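Long-range contacts in type II restriction enzyme AgeI (Thalassobius gelatinovorus, PDB 5DWA), which recognises the double-stranded DNA sequence 5'-ACCGGT-3' and cleaves it after the first A, leaving fragments with terminal 5'-phosphates: residues 43-54 / 66-75; 1-9 / 14-25. All coordinates share one frame; numbering follows the deposited sequence.

Contact 1 of 2, residues 43-54 / 66-75; sequences SRDAIGQAFVMA and LWHHVLYRIY. With nucleotides of chain C; nucleotides of chain D.
Trp-67 drives the edge of its indole into the face of Phe-51 while its own face receives Ile-47, so one ring serves two residues of helix 43-54 in two different ways. The first is a T-shaped stack: the six-membered ring of Trp-67 and the Phe-51 ring stand at 85°, their centroids 5.0 Å apart. Its nearest approach, from CE3 of Trp-67 to CG of Phe-51, is 3.5 Å, which places the indole edge near the CB end of the phenyl ring and not over its middle. With CG of Phe-51 anti to the backbone N (chi1 -177°), the ring is set across that edge. The second is a CH-pi contact, in which CG2 of Ile-47 lies 4.1 Å from the centroid of the same six-membered ring of Trp-67. Ile-47 divides its branches, for its CD1 reaches CE1 of Tyr-75 at 3.9 Å. Leu-71 is forked likewise: its CD1 packs 3.7 Å from CB of Phe-51, and its CD2 meets CB of Ala-50 at 4.0 Å.

The hydroxyl of Tyr-75 is hydrogen-bonded to Ser-87 on helix 84-109, a helix that also packs on Ile-47. Tyr-72, whose CB points away from helix 43-54, donates from OH a 2.6 Å hydrogen bond to OP1 of DG8 of chain C. A pi-type turn at 66-71, marked by the bond from Leu-71 N to Leu-66 O, widens the helix between Leu-66 and Leu-71, both of which face helix 43-54. The segment axes come within 10.9 Å at 127°: two helices consecutive in the chain, packed at a steep angle through a buried apolar interface, the second of which grips the DNA backbone by a phosphate contact.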
loop_
_atom_site.group_PDB
_atom_site.type_symbol
_atom_site.label_atom_id
_atom_site.label_comp_id
_atom_site.label_asym_id
_atom_site.label_seq_id
_atom_site.Cartn_x
_atom_site.Cartn_y
_atom_site.Cartn_z
ATOM N N SER A 43 12.369 17.290 -0.822
ATOM C CA SER A 43 11.054 17.728 -0.397
ATOM C C SER A 43 10.658 17.151 0.957
ATOM O O SER A 43 9.811 17.726 1.638
ATOM C CB SER A 43 10.011 17.371 -1.444
ATOM O OG SER A 43 10.126 18.261 -2.528
ATOM N N ARG A 44 11.257 16.036 1.367
ATOM C CA ARG A 44 10.955 15.522 2.699
ATOM C C ARG A 44 11.373 16.559 3.741
ATOM O O ARG A 44 10.717 16.720 4.771
ATOM C CB ARG A 44 11.633 14.166 2.968
ATOM C CG ARG A 44 13.146 14.195 3.118
ATOM C CD ARG A 44 13.657 12.807 3.422
ATOM N NE ARG A 44 15.086 12.795 3.737
ATOM C CZ ARG A 44 15.896 11.789 3.430
ATOM N NH1 ARG A 44 15.427 10.731 2.786
ATOM N NH2 ARG A 44 17.183 11.851 3.752
ATOM N N ASP A 45 12.436 17.296 3.436
ATOM C CA ASP A 45 12.895 18.371 4.311
ATOM C C ASP A 45 12.039 19.629 4.191
ATOM O O ASP A 45 11.717 20.273 5.194
ATOM C CB ASP A 45 14.362 18.702 4.017
ATOM C CG ASP A 45 15.293 17.607 4.452
ATOM O OD1 ASP A 45 15.030 17.001 5.514
ATOM O OD2 ASP A 45 16.282 17.344 3.737
ATOM N N ALA A 46 11.654 19.977 2.966
ATOM C CA ALA A 46 10.748 21.096 2.748
ATOM C C ALA A 46 9.424 20.905 3.495
ATOM O O ALA A 46 8.980 21.781 4.229
ATOM C CB ALA A 46 10.498 21.282 1.260
ATOM N N ILE A 47 8.789 19.755 3.302
ATOM C CA ILE A 47 7.497 19.497 3.922
ATOM C C ILE A 47 7.640 19.330 5.432
ATOM O O ILE A 47 6.854 19.877 6.208
ATOM C CB ILE A 47 6.843 18.248 3.307
ATOM C CG1 ILE A 47 6.609 18.436 1.807
ATOM C CG2 ILE A 47 5.527 17.906 4.007
ATOM C CD1 ILE A 47 6.434 17.120 1.079
ATOM N N GLY A 48 8.672 18.592 5.844
ATOM C CA GLY A 48 8.911 18.337 7.252
ATOM C C GLY A 48 9.130 19.618 8.026
ATOM O O GLY A 48 8.495 19.845 9.064
ATOM N N GLN A 49 10.019 20.466 7.519
ATOM C CA GLN A 49 10.316 21.723 8.201
ATOM C C GLN A 49 9.133 22.679 8.119
ATOM O O GLN A 49 8.832 23.375 9.087
ATOM C CB GLN A 49 11.586 22.376 7.633
ATOM C CG GLN A 49 12.877 21.588 7.885
ATOM C CD GLN A 49 13.108 21.233 9.356
ATOM O OE1 GLN A 49 12.728 21.977 10.263
ATOM N NE2 GLN A 49 13.734 20.083 9.592
ATOM N N ALA A 50 8.427 22.699 6.984
ATOM C CA ALA A 50 7.242 23.536 6.883
ATOM C C ALA A 50 6.159 23.115 7.879
ATOM O O ALA A 50 5.411 23.949 8.393
ATOM C CB ALA A 50 6.699 23.509 5.472
ATOM N N PHE A 51 6.067 21.821 8.159
ATOM C CA PHE A 51 5.079 21.360 9.120
ATOM C C PHE A 51 5.417 21.824 10.533
ATOM O O PHE A 51 4.540 22.247 11.288
ATOM C CB PHE A 51 4.955 19.832 9.076
ATOM C CG PHE A 51 3.889 19.283 9.986
ATOM C CD1 PHE A 51 2.571 19.707 9.865
ATOM C CD2 PHE A 51 4.195 18.325 10.945
ATOM C CE1 PHE A 51 1.581 19.196 10.697
ATOM C CE2 PHE A 51 3.215 17.809 11.779
ATOM C CZ PHE A 51 1.902 18.241 11.651
ATOM N N VAL A 52 6.691 21.734 10.894
ATOM C CA VAL A 52 7.135 22.198 12.204
ATOM C C VAL A 52 6.887 23.703 12.329
ATOM O O VAL A 52 6.411 24.185 13.362
ATOM C CB VAL A 52 8.617 21.881 12.423
ATOM C CG1 VAL A 52 9.128 22.520 13.707
ATOM C CG2 VAL A 52 8.830 20.375 12.473
ATOM N N MET A 53 7.181 24.427 11.256
ATOM C CA MET A 53 6.913 25.857 11.199
ATOM C C MET A 53 5.417 26.146 11.300
ATOM O O MET A 53 4.991 26.987 12.093
ATOM C CB MET A 53 7.495 26.454 9.912
ATOM C CG MET A 53 7.297 27.960 9.753
ATOM S SD MET A 53 5.793 28.329 8.835
ATOM C CE MET A 53 5.982 30.106 8.633
ATOM N N ALA A 54 4.613 25.441 10.507
ATOM C CA ALA A 54 3.178 25.729 10.461
ATOM C C ALA A 54 2.488 25.481 11.796
ATOM O O ALA A 54 1.576 26.215 12.173
ATOM C CB ALA A 54 2.496 24.904 9.363
ATOM N N LEU A 66 -3.458 20.961 9.007
ATOM C CA LEU A 66 -2.385 21.750 8.419
ATOM C C LEU A 66 -1.633 20.918 7.394
ATOM O O LEU A 66 -1.230 21.411 6.347
ATOM C CB LEU A 66 -1.418 22.265 9.482
ATOM C CG LEU A 66 -1.966 23.320 10.442
ATOM C CD1 LEU A 66 -0.940 23.630 11.512
ATOM C CD2 LEU A 66 -2.330 24.583 9.667
ATOM N N TRP A 67 -1.436 19.642 7.701
ATOM C CA TRP A 67 -0.751 18.763 6.766
ATOM C C TRP A 67 -1.592 18.530 5.517
ATOM O O TRP A 67 -1.106 18.649 4.392
ATOM C CB TRP A 67 -0.440 17.431 7.441
ATOM C CG TRP A 67 0.424 16.498 6.670
ATOM C CD1 TRP A 67 0.041 15.616 5.703
ATOM C CD2 TRP A 67 1.832 16.331 6.838
ATOM N NE1 TRP A 67 1.136 14.905 5.250
ATOM C CE2 TRP A 67 2.244 15.330 5.935
ATOM C CE3 TRP A 67 2.782 16.927 7.678
ATOM C CZ2 TRP A 67 3.586 14.918 5.844
ATOM C CZ3 TRP A 67 4.104 16.508 7.595
ATOM C CH2 TRP A 67 4.493 15.508 6.683
ATOM N N HIS A 68 -2.861 18.184 5.730
ATOM C CA HIS A 68 -3.716 17.708 4.656
ATOM C C HIS A 68 -4.361 18.819 3.842
ATOM O O HIS A 68 -4.455 18.701 2.623
ATOM C CB HIS A 68 -4.808 16.795 5.229
ATOM C CG HIS A 68 -5.735 16.235 4.198
ATOM N ND1 HIS A 68 -5.293 15.505 3.117
ATOM C CD2 HIS A 68 -7.082 16.301 4.085
ATOM C CE1 HIS A 68 -6.329 15.148 2.379
ATOM N NE2 HIS A 68 -7.426 15.618 2.946
ATOM N N HIS A 69 -4.825 19.876 4.508
ATOM C CA HIS A 69 -5.547 20.939 3.806
ATOM C C HIS A 69 -4.638 22.086 3.382
ATOM O O HIS A 69 -5.020 22.877 2.521
ATOM C CB HIS A 69 -6.695 21.507 4.663
ATOM C CG HIS A 69 -7.841 20.562 4.854
ATOM N ND1 HIS A 69 -8.351 19.790 3.836
ATOM C CD2 HIS A 69 -8.588 20.282 5.949
ATOM C CE1 HIS A 69 -9.355 19.066 4.291
ATOM N NE2 HIS A 69 -9.522 19.347 5.573
ATOM N N VAL A 70 -3.446 22.189 3.976
ATOM C CA VAL A 70 -2.541 23.289 3.627
ATOM C C VAL A 70 -1.313 22.794 2.870
ATOM O O VAL A 70 -1.172 23.065 1.682
ATOM C CB VAL A 70 -2.088 24.081 4.875
ATOM C CG1 VAL A 70 -1.142 25.227 4.480
ATOM C CG2 VAL A 70 -3.297 24.608 5.623
ATOM N N LEU A 71 -0.437 22.045 3.538
ATOM C CA LEU A 71 0.816 21.612 2.915
ATOM C C LEU A 71 0.593 20.727 1.685
ATOM O O LEU A 71 1.171 20.968 0.633
ATOM C CB LEU A 71 1.705 20.880 3.937
ATOM C CG LEU A 71 2.165 21.687 5.159
ATOM C CD1 LEU A 71 3.153 20.890 6.018
ATOM C CD2 LEU A 71 2.775 23.032 4.740
ATOM N N TYR A 72 -0.264 19.716 1.819
ATOM C CA TYR A 72 -0.629 18.861 0.689
ATOM C C TYR A 72 -1.117 19.649 -0.509
ATOM O O TYR A 72 -0.669 19.447 -1.634
ATOM C CB TYR A 72 -1.715 17.897 1.143
ATOM C CG TYR A 72 -2.353 17.001 0.105
ATOM C CD1 TYR A 72 -1.592 16.201 -0.743
ATOM C CD2 TYR A 72 -3.734 16.873 0.057
ATOM C CE1 TYR A 72 -2.197 15.342 -1.651
ATOM C CE2 TYR A 72 -4.338 16.030 -0.838
ATOM C CZ TYR A 72 -3.580 15.258 -1.676
ATOM O OH TYR A 72 -4.221 14.405 -2.543
ATOM N N ARG A 73 -2.057 20.549 -0.248
ATOM C CA ARG A 73 -2.695 21.307 -1.314
ATOM C C ARG A 73 -1.726 22.246 -2.005
ATOM O O ARG A 73 -1.705 22.343 -3.233
ATOM C CB ARG A 73 -3.878 22.100 -0.763
ATOM C CG ARG A 73 -5.025 21.231 -0.319
ATOM C CD ARG A 73 -5.585 20.406 -1.462
ATOM N NE ARG A 73 -6.590 19.473 -0.969
ATOM C CZ ARG A 73 -7.251 18.604 -1.724
ATOM N NH1 ARG A 73 -7.022 18.532 -3.027
ATOM N NH2 ARG A 73 -8.137 17.798 -1.168
ATOM N N ILE A 74 -0.931 22.947 -1.210
ATOM C CA ILE A 74 0.056 23.858 -1.758
ATOM C C ILE A 74 1.098 23.084 -2.569
ATOM O O ILE A 74 1.477 23.497 -3.661
ATOM C CB ILE A 74 0.741 24.681 -0.646
ATOM C CG1 ILE A 74 -0.269 25.648 -0.019
ATOM C CG2 ILE A 74 1.918 25.449 -1.201
ATOM C CD1 ILE A 74 0.275 26.465 1.135
ATOM N N TYR A 75 1.555 21.955 -2.031
ATOM C CA TYR A 75 2.530 21.130 -2.729
ATOM C C TYR A 75 1.990 20.673 -4.086
ATOM O O TYR A 75 2.662 20.807 -5.112
ATOM C CB TYR A 75 2.918 19.929 -1.860
ATOM C CG TYR A 75 4.079 19.133 -2.402
ATOM C CD1 TYR A 75 5.376 19.410 -1.987
ATOM C CD2 TYR A 75 3.886 18.101 -3.316
ATOM C CE1 TYR A 75 6.451 18.700 -2.471
ATOM C CE2 TYR A 75 4.962 17.367 -3.805
ATOM C CZ TYR A 75 6.245 17.675 -3.374
ATOM O OH TYR A 75 7.338 16.981 -3.836
ATOM P P DG C 8 -7.357 12.565 -1.517
ATOM O OP1 DG C 8 -6.629 13.847 -1.693
ATOM O OP2 DG C 8 -8.147 12.351 -0.283
ATOM O "O5'" DG C 8 -8.280 12.383 -2.790
ATOM C "C5'" DG C 8 -7.676 12.481 -4.078
ATOM C "C4'" DG C 8 -8.290 11.488 -5.044
ATOM O "O4'" DG C 8 -7.942 10.131 -4.658
ATOM C "C3'" DG C 8 -9.796 11.533 -5.131
ATOM O "O3'" DG C 8 -10.144 11.364 -6.491
ATOM C "C2'" DG C 8 -10.244 10.355 -4.234
ATOM C "C1'" DG C 8 -9.122 9.357 -4.428
ATOM N N9 DG C 8 -8.831 8.518 -3.271
ATOM C C8 DG C 8 -8.727 8.914 -1.959
ATOM N N7 DG C 8 -8.375 7.937 -1.148
ATOM C C5 DG C 8 -8.187 6.855 -1.995
ATOM C C6 DG C 8 -7.805 5.531 -1.703
ATOM O O6 DG C 8 -7.506 5.057 -0.606
ATOM N N1 DG C 8 -7.751 4.736 -2.845
ATOM C C2 DG C 8 -8.034 5.168 -4.121
ATOM N N2 DG C 8 -7.924 4.256 -5.116
ATOM N N3 DG C 8 -8.398 6.408 -4.403
ATOM C C4 DG C 8 -8.460 7.189 -3.298
ATOM P P DG D 11 14.871 13.228 -3.206
ATOM O OP1 DG D 11 13.612 13.852 -2.735
ATOM O OP2 DG D 11 15.887 14.091 -3.881
ATOM O "O5'" DG D 11 15.600 12.515 -1.997
ATOM C "C5'" DG D 11 14.889 11.658 -1.125
ATOM C "C4'" DG D 11 15.698 10.409 -0.842
ATOM O "O4'" DG D 11 15.619 9.521 -1.988
ATOM C "C3'" DG D 11 17.189 10.646 -0.598
ATOM O "O3'" DG D 11 17.670 9.731 0.383
ATOM C "C2'" DG D 11 17.806 10.369 -1.970
ATOM C "C1'" DG D 11 16.925 9.237 -2.468
ATOM N N9 DG D 11 16.852 9.138 -3.924
ATOM C C8 DG D 11 17.000 10.155 -4.839
ATOM N N7 DG D 11 16.855 9.761 -6.077
ATOM C C5 DG D 11 16.587 8.402 -5.972
ATOM C C6 DG D 11 16.335 7.434 -6.979
ATOM O O6 DG D 11 16.299 7.589 -8.207
ATOM N N1 DG D 11 16.110 6.178 -6.438
ATOM C C2 DG D 11 16.122 5.885 -5.100
ATOM N N2 DG D 11 15.893 4.615 -4.777
ATOM N N3 DG D 11 16.355 6.775 -4.145
ATOM C C4 DG D 11 16.579 8.009 -4.653
ATOM P P DG C 7 -1.923 10.957 1.954
ATOM O OP1 DG C 7 -1.547 12.381 2.073
ATOM O OP2 DG C 7 -2.413 10.220 3.128
ATOM O "O5'" DG C 7 -3.070 10.849 0.850
ATOM C "C5'" DG C 7 -2.869 11.338 -0.455
ATOM C "C4'" DG C 7 -4.033 10.912 -1.335
ATOM O "O4'" DG C 7 -3.907 9.505 -1.661
ATOM C "C3'" DG C 7 -5.401 11.052 -0.686
ATOM O "O3'" DG C 7 -6.334 11.346 -1.685
ATOM C "C2'" DG C 7 -5.643 9.657 -0.097
ATOM C "C1'" DG C 7 -5.035 8.777 -1.172
ATOM N N9 DG C 7 -4.510 7.518 -0.684
ATOM C C8 DG C 7 -4.353 7.122 0.625
ATOM N N7 DG C 7 -3.778 5.957 0.739
ATOM C C5 DG C 7 -3.507 5.580 -0.568
ATOM C C6 DG C 7 -2.886 4.416 -1.075
ATOM O O6 DG C 7 -2.417 3.459 -0.443
ATOM N N1 DG C 7 -2.808 4.433 -2.458
ATOM C C2 DG C 7 -3.275 5.444 -3.260
ATOM N N2 DG C 7 -3.105 5.284 -4.575
ATOM N N3 DG C 7 -3.862 6.535 -2.800
ATOM C C4 DG C 7 -3.942 6.537 -1.451
#

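Contact 2 of 2, residues 1-9 / 14-25; sequences MRLDLDFGR and HVMLDNVSEEQY
A chi1 of 67° sets CG of Met-1 between its own N and carbonyl carbon; with chi2 extended this places SD beside Val-20 and Tyr-25, and the bend at chi3 (-77°) turns CE to within 3.5 Å of CD of Glu-22. SD packs 3.8 Å from CB of Tyr-25 and lies 5.0 Å from the centroid of its ring, an oblique Met-aromatic contact. The Met-1 backbone is gripped as well: its N donates to O of Leu-17 and O of Val-20, while its O accepts from N of Leu-17 at 2.8 Å in a nearly straight bond (174°). An alanine here, without the thioether, is likely to open a gap beside Val-20 and Tyr-25 and to leave Glu-22 without the methyl packed on it.

Along the antiparallel ladder, Leu-3 and Val-15 form a hydrogen-bonded pair, and CD2 of Leu-3 reaches CE1 of Tyr-25 at 3.6 Å. Where the loop enters the helix, Ser-21 and Gln-24 make a capping box.

On the exposed face, OD1 of Asp-4 accepts from ND1 of His-14 at 2.8 Å, close to the ring plane, and from NE of Arg-2 at 3.0 Å, within a salt bridge. OD1 thereby ties both strands together, while ND1 of His-14 lies over one guanidinium face without bonding to it. The carboxylate would probably favour a protonated imidazole, an effect the adjacent guanidinium is likely to offset in part.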
loop_
_atom_site.group_PDB
_atom_site.type_symbol
_atom_site.label_atom_id
_atom_site.label_comp_id
_atom_site.label_asym_id
_atom_site.label_seq_id
_atom_site.Cartn_x
_atom_site.Cartn_y
_atom_site.Cartn_z
ATOM N N MET A 1 -10.546 29.938 9.250
ATOM C CA MET A 1 -10.831 30.546 7.954
ATOM C C MET A 1 -11.536 29.560 7.034
ATOM O O MET A 1 -11.472 28.350 7.245
ATOM C CB MET A 1 -9.542 31.033 7.292
ATOM C CG MET A 1 -8.602 29.902 6.898
ATOM S SD MET A 1 -7.060 30.461 6.162
ATOM C CE MET A 1 -7.599 30.883 4.510
ATOM N N ARG A 2 -12.208 30.077 6.013
ATOM C CA ARG A 2 -12.749 29.218 4.973
ATOM C C ARG A 2 -11.677 28.998 3.917
ATOM O O ARG A 2 -11.187 29.949 3.311
ATOM C CB ARG A 2 -14.005 29.814 4.337
ATOM C CG ARG A 2 -14.685 28.858 3.366
ATOM C CD ARG A 2 -15.733 29.546 2.515
ATOM N NE ARG A 2 -15.120 30.278 1.412
ATOM C CZ ARG A 2 -15.784 31.080 0.588
ATOM N NH1 ARG A 2 -17.088 31.266 0.746
ATOM N NH2 ARG A 2 -15.140 31.699 -0.389
ATOM N N LEU A 3 -11.307 27.740 3.710
ATOM C CA LEU A 3 -10.341 27.393 2.678
ATOM C C LEU A 3 -11.017 27.190 1.336
ATOM O O LEU A 3 -12.034 26.511 1.246
ATOM C CB LEU A 3 -9.579 26.125 3.064
ATOM C CG LEU A 3 -8.156 26.305 3.583
ATOM C CD1 LEU A 3 -7.549 24.944 3.888
ATOM C CD2 LEU A 3 -7.308 27.057 2.575
ATOM N N ASP A 4 -10.444 27.777 0.292
ATOM C CA ASP A 4 -10.932 27.563 -1.061
ATOM C C ASP A 4 -9.983 26.623 -1.783
ATOM O O ASP A 4 -8.811 26.939 -1.983
ATOM C CB ASP A 4 -11.057 28.889 -1.811
ATOM C CG ASP A 4 -11.937 29.882 -1.086
ATOM O OD1 ASP A 4 -12.904 29.448 -0.424
ATOM O OD2 ASP A 4 -11.655 31.097 -1.168
ATOM N N LEU A 5 -10.487 25.457 -2.165
ATOM C CA LEU A 5 -9.638 24.432 -2.755
ATOM C C LEU A 5 -9.902 24.277 -4.238
ATOM O O LEU A 5 -11.030 24.021 -4.652
ATOM C CB LEU A 5 -9.844 23.094 -2.046
ATOM C CG LEU A 5 -9.688 23.121 -0.524
ATOM C CD1 LEU A 5 -9.846 21.721 0.047
ATOM C CD2 LEU A 5 -8.364 23.751 -0.114
ATOM N N ASP A 6 -8.849 24.430 -5.032
ATOM C CA ASP A 6 -8.949 24.262 -6.473
ATOM C C ASP A 6 -8.849 22.787 -6.828
ATOM O O ASP A 6 -7.780 22.185 -6.722
ATOM C CB ASP A 6 -7.855 25.057 -7.184
ATOM C CG ASP A 6 -8.211 25.394 -8.622
ATOM O OD1 ASP A 6 -8.925 24.602 -9.275
ATOM O OD2 ASP A 6 -7.775 26.463 -9.098
ATOM N N PHE A 7 -9.968 22.204 -7.246
ATOM C CA PHE A 7 -9.978 20.816 -7.691
ATOM C C PHE A 7 -9.750 20.746 -9.199
ATOM O O PHE A 7 -9.865 19.681 -9.801
ATOM C CB PHE A 7 -11.300 20.125 -7.315
ATOM C CG PHE A 7 -11.346 19.619 -5.894
ATOM C CD1 PHE A 7 -12.251 18.635 -5.523
ATOM C CD2 PHE A 7 -10.486 20.126 -4.933
ATOM C CE1 PHE A 7 -12.293 18.167 -4.224
ATOM C CE2 PHE A 7 -10.524 19.659 -3.630
ATOM C CZ PHE A 7 -11.430 18.678 -3.278
ATOM N N GLY A 8 -9.421 21.885 -9.800
ATOM C CA GLY A 8 -9.161 21.957 -11.224
ATOM C C GLY A 8 -10.421 22.059 -12.061
ATOM O O GLY A 8 -11.517 21.788 -11.578
ATOM N N ARG A 9 -10.252 22.463 -13.317
ATOM C CA ARG A 9 -11.337 22.489 -14.297
ATOM C C ARG A 9 -12.541 23.306 -13.836
ATOM O O ARG A 9 -13.686 22.920 -14.072
ATOM C CB ARG A 9 -11.783 21.060 -14.631
ATOM N N HIS A 14 -14.832 23.938 -0.659
ATOM C CA HIS A 14 -14.543 24.710 0.531
ATOM C C HIS A 14 -14.475 23.775 1.711
ATOM O O HIS A 14 -15.145 22.743 1.739
ATOM C CB HIS A 14 -15.605 25.786 0.753
ATOM C CG HIS A 14 -15.846 26.638 -0.452
ATOM N ND1 HIS A 14 -15.080 27.745 -0.744
ATOM C CD2 HIS A 14 -16.750 26.528 -1.454
ATOM C CE1 HIS A 14 -15.509 28.289 -1.870
ATOM N NE2 HIS A 14 -16.520 27.568 -2.320
ATOM N N VAL A 15 -13.639 24.131 2.671
ATOM C CA VAL A 15 -13.586 23.414 3.931
ATOM C C VAL A 15 -13.140 24.424 4.979
ATOM O O VAL A 15 -12.371 25.341 4.681
ATOM C CB VAL A 15 -12.628 22.187 3.869
ATOM C CG1 VAL A 15 -11.184 22.631 3.703
ATOM C CG2 VAL A 15 -12.787 21.313 5.116
ATOM N N MET A 16 -13.632 24.285 6.204
ATOM C CA MET A 16 -13.235 25.208 7.260
ATOM C C MET A 16 -11.938 24.762 7.925
ATOM O O MET A 16 -11.788 23.600 8.303
ATOM C CB MET A 16 -14.346 25.345 8.301
ATOM C CG MET A 16 -15.633 25.935 7.742
ATOM S SD MET A 16 -15.396 27.576 7.031
ATOM C CE MET A 16 -14.816 28.473 8.468
ATOM N N LEU A 17 -11.008 25.701 8.049
ATOM C CA LEU A 17 -9.711 25.462 8.656
ATOM C C LEU A 17 -9.637 26.267 9.949
ATOM O O LEU A 17 -9.250 27.442 9.948
ATOM C CB LEU A 17 -8.585 25.843 7.695
ATOM C CG LEU A 17 -7.156 25.591 8.169
ATOM C CD1 LEU A 17 -6.913 24.091 8.323
ATOM C CD2 LEU A 17 -6.151 26.221 7.211
ATOM N N ASP A 18 -10.036 25.623 11.043
ATOM C CA ASP A 18 -10.150 26.266 12.349
ATOM C C ASP A 18 -8.815 26.741 12.899
ATOM O O ASP A 18 -7.794 26.073 12.739
ATOM C CB ASP A 18 -10.792 25.304 13.350
ATOM C CG ASP A 18 -12.127 24.775 12.875
ATOM O OD1 ASP A 18 -12.952 25.587 12.408
ATOM O OD2 ASP A 18 -12.349 23.550 12.964
ATOM N N ASN A 19 -8.844 27.900 13.558
ATOM C CA ASN A 19 -7.673 28.497 14.203
ATOM C C ASN A 19 -6.502 28.738 13.257
ATOM O O ASN A 19 -5.337 28.630 13.643
ATOM C CB ASN A 19 -7.236 27.639 15.389
ATOM C CG ASN A 19 -8.247 27.673 16.517
ATOM O OD1 ASN A 19 -8.452 28.714 17.146
ATOM N ND2 ASN A 19 -8.905 26.550 16.759
ATOM N N VAL A 20 -6.833 29.065 12.013
ATOM C CA VAL A 20 -5.863 29.564 11.052
ATOM C C VAL A 20 -6.462 30.797 10.402
ATOM O O VAL A 20 -7.543 30.728 9.826
ATOM C CB VAL A 20 -5.519 28.529 9.963
ATOM C CG1 VAL A 20 -4.519 29.113 8.969
ATOM C CG2 VAL A 20 -4.976 27.256 10.591
ATOM N N SER A 21 -5.772 31.923 10.511
ATOM C CA SER A 21 -6.239 33.145 9.872
ATOM C C SER A 21 -5.693 33.223 8.455
ATOM O O SER A 21 -4.730 32.529 8.111
ATOM C CB SER A 21 -5.813 34.373 10.675
ATOM O OG SER A 21 -4.412 34.553 10.624
ATOM N N GLU A 22 -6.297 34.077 7.634
ATOM C CA GLU A 22 -5.770 34.339 6.300
ATOM C C GLU A 22 -4.302 34.748 6.371
ATOM O O GLU A 22 -3.494 34.338 5.541
ATOM C CB GLU A 22 -6.586 35.432 5.599
ATOM C CG GLU A 22 -7.952 34.984 5.103
ATOM C CD GLU A 22 -7.888 34.287 3.754
ATOM O OE1 GLU A 22 -6.771 34.116 3.219
ATOM O OE2 GLU A 22 -8.956 33.918 3.220
ATOM N N GLU A 23 -3.954 35.542 7.377
ATOM C CA GLU A 23 -2.591 36.048 7.507
ATOM C C GLU A 23 -1.613 34.950 7.919
ATOM O O GLU A 23 -0.483 34.911 7.433
ATOM C CB GLU A 23 -2.543 37.201 8.512
ATOM C CG GLU A 23 -3.633 38.248 8.319
ATOM C CD GLU A 23 -4.800 38.055 9.266
ATOM O OE1 GLU A 23 -4.672 38.432 10.449
ATOM O OE2 GLU A 23 -5.841 37.521 8.827
ATOM N N GLN A 24 -2.048 34.068 8.813
ATOM C CA GLN A 24 -1.220 32.936 9.221
ATOM C C GLN A 24 -1.008 31.984 8.052
ATOM O O GLN A 24 0.093 31.475 7.844
ATOM C CB GLN A 24 -1.858 32.198 10.394
ATOM C CG GLN A 24 -1.734 32.928 11.721
ATOM C CD GLN A 24 -2.632 32.342 12.794
ATOM O OE1 GLN A 24 -3.681 31.766 12.502
ATOM N NE2 GLN A 24 -2.223 32.490 14.049
ATOM N N TYR A 25 -2.073 31.756 7.289
ATOM C CA TYR A 25 -1.999 30.923 6.092
ATOM C C TYR A 25 -0.963 31.484 5.116
ATOM O O TYR A 25 -0.121 30.748 4.599
ATOM C CB TYR A 25 -3.378 30.809 5.419
ATOM C CG TYR A 25 -3.391 29.885 4.218
ATOM C CD1 TYR A 25 -3.805 28.567 4.331
ATOM C CD2 TYR A 25 -2.965 30.329 2.972
ATOM C CE1 TYR A 25 -3.811 27.725 3.234
ATOM C CE2 TYR A 25 -2.960 29.491 1.874
ATOM C CZ TYR A 25 -3.380 28.191 2.009
ATOM O OH TYR A 25 -3.381 27.361 0.907
#

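Overall arrangement
Contact 2 closes before contact 1 opens along the chain, and their centres lie 15 Å apart on the same side of the chain's centre. Helix 22-36, which begins in contact 2, leads directly to helix 43-57 of contact 1, and its Phe-32 packs on both Ala-50 and Leu-71. Helix 63-78 joins the two more closely: CG2 of Val-70 meets CD2 of Leu-17 at 3.6 Å, and O of His-69 lies 3.5 Å from CD1 of Leu-3. The N-terminal hairpin is thus packed against the helix whose Tyr-72 holds a DNA phosphate. Neither contact uses a strand of the six-stranded mixed sheet: contact 2 holds the two-stranded hairpin and a helix start, contact 1 two helices.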